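Local atomic coordinates of fiber protein (Human adenovirus 14, PDB entry 3F0Y), a protein that forms the trimeric knob at the tip of the viral fiber and probably engages the cellular receptor CD46 during attachment to host cells. Residues T24-D32 and L92-N100. Numbering follows the deposited sequence.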
loop_
_atom_site.group_PDB
_atom_site.type_symbol
_atom_site.label_atom_id
_atom_site.label_comp_id
_atom_site.label_asym_id
_atom_site.label_seq_id
_atom_site.Cartn_x
_atom_site.Cartn_y
_atom_site.Cartn_z
ATOM N N THR A 24 -18.763 -17.142 9.427
ATOM C CA THR A 24 -19.985 -17.837 9.019
ATOM C C THR A 24 -21.176 -16.883 8.976
ATOM O O THR A 24 -21.909 -16.840 7.988
ATOM C CB THR A 24 -20.303 -19.009 9.969
ATOM O OG1 THR A 24 -19.218 -19.942 9.956
ATOM C CG2 THR A 24 -21.583 -19.721 9.548
ATOM N N GLU A 25 -21.348 -16.116 10.050
ATOM C CA GLU A 25 -22.450 -15.169 10.165
ATOM C C GLU A 25 -21.954 -13.733 10.077
ATOM O O GLU A 25 -20.783 -13.452 10.337
ATOM C CB GLU A 25 -23.181 -15.372 11.496
ATOM C CG GLU A 25 -23.749 -16.775 11.702
ATOM C CD GLU A 25 -24.724 -17.193 10.612
ATOM O OE1 GLU A 25 -25.475 -16.330 10.109
ATOM O OE2 GLU A 25 -24.741 -18.392 10.260
ATOM N N ALA A 26 -22.859 -12.827 9.717
ATOM C CA ALA A 26 -22.566 -11.399 9.710
ATOM C C ALA A 26 -22.077 -10.958 11.090
ATOM O O ALA A 26 -22.689 -11.291 12.108
ATOM C CB ALA A 26 -23.804 -10.608 9.305
ATOM N N ASN A 27 -20.966 -10.225 11.114
ATOM C CA ASN A 27 -20.355 -9.761 12.362
ATOM C C ASN A 27 -20.456 -8.248 12.544
ATOM O O ASN A 27 -19.944 -7.700 13.523
ATOM C CB ASN A 27 -18.881 -10.194 12.426
ATOM C CG ASN A 27 -18.018 -9.535 11.351
ATOM O OD1 ASN A 27 -18.506 -8.762 10.528
ATOM N ND2 ASN A 27 -16.727 -9.849 11.357
ATOM N N CYS A 28 -21.124 -7.581 11.606
ATOM C CA CYS A 28 -21.116 -6.127 11.542
ATOM C C CYS A 28 -22.487 -5.568 11.169
ATOM O O CYS A 28 -23.151 -6.083 10.269
ATOM C CB CYS A 28 -20.068 -5.673 10.522
ATOM S SG CYS A 28 -19.915 -3.892 10.331
ATOM N N GLN A 29 -22.906 -4.526 11.883
ATOM C CA GLN A 29 -24.107 -3.770 11.538
ATOM C C GLN A 29 -23.681 -2.431 10.939
ATOM O O GLN A 29 -23.456 -1.454 11.658
ATOM C CB GLN A 29 -24.995 -3.561 12.769
ATOM C CG GLN A 29 -26.316 -2.859 12.458
ATOM C CD GLN A 29 -27.254 -2.795 13.650
ATOM O OE1 GLN A 29 -27.199 -3.634 14.550
ATOM N NE2 GLN A 29 -28.127 -1.795 13.656
ATOM N N MET A 30 -23.561 -2.406 9.615
ATOM C CA MET A 30 -23.083 -1.232 8.894
ATOM C C MET A 30 -24.148 -0.141 8.779
ATOM O O MET A 30 -23.884 1.021 9.083
ATOM C CB MET A 30 -22.610 -1.637 7.495
ATOM C CG MET A 30 -21.777 -0.581 6.791
ATOM S SD MET A 30 -20.124 -0.433 7.485
ATOM C CE MET A 30 -19.343 -1.886 6.791
ATOM N N MET A 31 -25.344 -0.516 8.335
ATOM C CA MET A 31 -26.394 0.462 8.041
ATOM C C MET A 31 -27.178 0.854 9.291
ATOM O O MET A 31 -27.431 0.023 10.166
ATOM C CB MET A 31 -27.358 -0.091 6.994
ATOM C CG MET A 31 -26.692 -0.492 5.695
ATOM S SD MET A 31 -27.879 -1.011 4.448
ATOM C CE MET A 31 -28.562 -2.482 5.197
ATOM N N ASP A 32 -27.570 2.125 9.356
ATOM C CA ASP A 32 -28.363 2.638 10.473
ATOM C C ASP A 32 -29.763 2.018 10.460
ATOM O O ASP A 32 -30.322 1.706 11.516
ATOM C CB ASP A 32 -28.456 4.170 10.408
ATOM C CG ASP A 32 -28.693 4.808 11.774
ATOM O OD1 ASP A 32 -29.438 4.233 12.595
ATOM O OD2 ASP A 32 -28.132 5.898 12.022
ATOM N N LEU A 92 -20.969 0.172 20.989
ATOM C CA LEU A 92 -20.811 1.450 20.290
ATOM C C LEU A 92 -20.393 1.282 18.829
ATOM O O LEU A 92 -20.618 2.177 18.012
ATOM C CB LEU A 92 -19.768 2.318 20.996
ATOM C CG LEU A 92 -20.047 2.727 22.442
ATOM C CD1 LEU A 92 -18.809 3.379 23.036
ATOM C CD2 LEU A 92 -21.248 3.662 22.526
ATOM N N SER A 93 -19.782 0.144 18.508
ATOM C CA SER A 93 -19.139 -0.051 17.212
ATOM C C SER A 93 -20.030 -0.764 16.207
ATOM O O SER A 93 -20.974 -1.460 16.579
ATOM C CB SER A 93 -17.844 -0.847 17.390
ATOM O OG SER A 93 -16.963 -0.184 18.274
ATOM N N SER A 94 -19.715 -0.579 14.926
ATOM C CA SER A 94 -20.384 -1.294 13.846
ATOM C C SER A 94 -20.072 -2.785 13.930
ATOM O O SER A 94 -20.960 -3.624 13.762
ATOM C CB SER A 94 -19.938 -0.744 12.490
ATOM O OG SER A 94 -20.065 0.665 12.453
ATOM N N LEU A 95 -18.804 -3.100 14.192
ATOM C CA LEU A 95 -18.359 -4.476 14.392
ATOM C C LEU A 95 -18.821 -4.958 15.763
ATOM O O LEU A 95 -18.524 -4.328 16.777
ATOM C CB LEU A 95 -16.833 -4.560 14.290
ATOM C CG LEU A 95 -16.176 -5.937 14.441
ATOM C CD1 LEU A 95 -16.630 -6.898 13.355
ATOM C CD2 LEU A 95 -14.659 -5.788 14.430
ATOM N N LYS A 96 -19.542 -6.078 15.783
ATOM C CA LYS A 96 -20.175 -6.583 17.003
ATOM C C LYS A 96 -19.460 -7.788 17.616
ATOM O O LYS A 96 -19.855 -8.264 18.681
ATOM C CB LYS A 96 -21.636 -6.942 16.718
ATOM C CG LYS A 96 -22.467 -5.783 16.173
ATOM C CD LYS A 96 -22.419 -4.574 17.095
ATOM C CE LYS A 96 -23.411 -3.509 16.691
ATOM N NZ LYS A 96 -23.344 -2.354 17.626
ATOM N N THR A 97 -18.418 -8.273 16.943
ATOM C CA THR A 97 -17.592 -9.362 17.450
ATOM C C THR A 97 -16.189 -8.822 17.722
ATOM O O THR A 97 -15.585 -8.215 16.836
ATOM C CB THR A 97 -17.499 -10.508 16.430
ATOM O OG1 THR A 97 -18.818 -10.962 16.100
ATOM C CG2 THR A 97 -16.691 -11.670 16.996
ATOM N N PRO A 98 -15.661 -9.037 18.944
ATOM C CA PRO A 98 -14.309 -8.561 19.241
ATOM C C PRO A 98 -13.253 -9.146 18.306
ATOM O O PRO A 98 -13.424 -10.251 17.788
ATOM C CB PRO A 98 -14.066 -9.048 20.673
ATOM C CG PRO A 98 -15.406 -9.289 21.240
ATOM C CD PRO A 98 -16.270 -9.711 20.103
ATOM N N LEU A 99 -12.179 -8.395 18.092
ATOM C CA LEU A 99 -11.037 -8.893 17.341
ATOM C C LEU A 99 -10.190 -9.776 18.249
ATOM O O LEU A 99 -10.197 -9.614 19.472
ATOM C CB LEU A 99 -10.181 -7.736 16.820
ATOM C CG LEU A 99 -10.872 -6.697 15.935
ATOM C CD1 LEU A 99 -9.960 -5.496 15.731
ATOM C CD2 LEU A 99 -11.280 -7.305 14.599
ATOM N N ASN A 100 -9.470 -10.711 17.644
ATOM C CA ASN A 100 -8.481 -11.506 18.359
ATOM C C ASN A 100 -7.330 -11.846 17.415
ATOM O O ASN A 100 -7.319 -11.415 16.259
ATOM C CB ASN A 100 -9.123 -12.770 18.944
ATOM C CG ASN A 100 -8.457 -13.221 20.239
ATOM O OD1 ASN A 100 -7.255 -13.485 20.274
ATOM N ND2 ASN A 100 -9.241 -13.316 21.306
HETATM O O HOH W 1 -22.648 1.091 11.865
#
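Cys28 and Leu95 pair in a single antiparallel beta bridge that joins two loops of the knob's antiparallel beta-sandwich, the one leading into strand 39-48 and the one following strand 73-82. Two backbone hydrogen bonds make the bridge: Lys96 N gives a nearly straight one to Asn27 O (2.8 Å, 173° at the hydrogen), and Gln29 N donates to Ser94 O at 2.9 Å. Ser94 O also receives a CA-H...O contact from Cys28 CA (3.3 Å). Toward strand 39-48, Asn27 and Cys28 both face Cys39 in a classic beta bulge. With chi1 at 65°, the buried amide of Asn27 lies over Leu95 CD1, ND2 coming within 3.6 Å of that methyl, while OD1 accepts from Leu41 N. Lys96 curls back at chi2 (-56°), which carries NZ to Ser93 O at 2.7 Å; Thr90 O is a second acceptor for the ammonium. Ser94 OG, which also takes the N-H of Glu79 in strand 73-82, lies 2.7 Å from a water that donates to both Gln29 O and Met30 O.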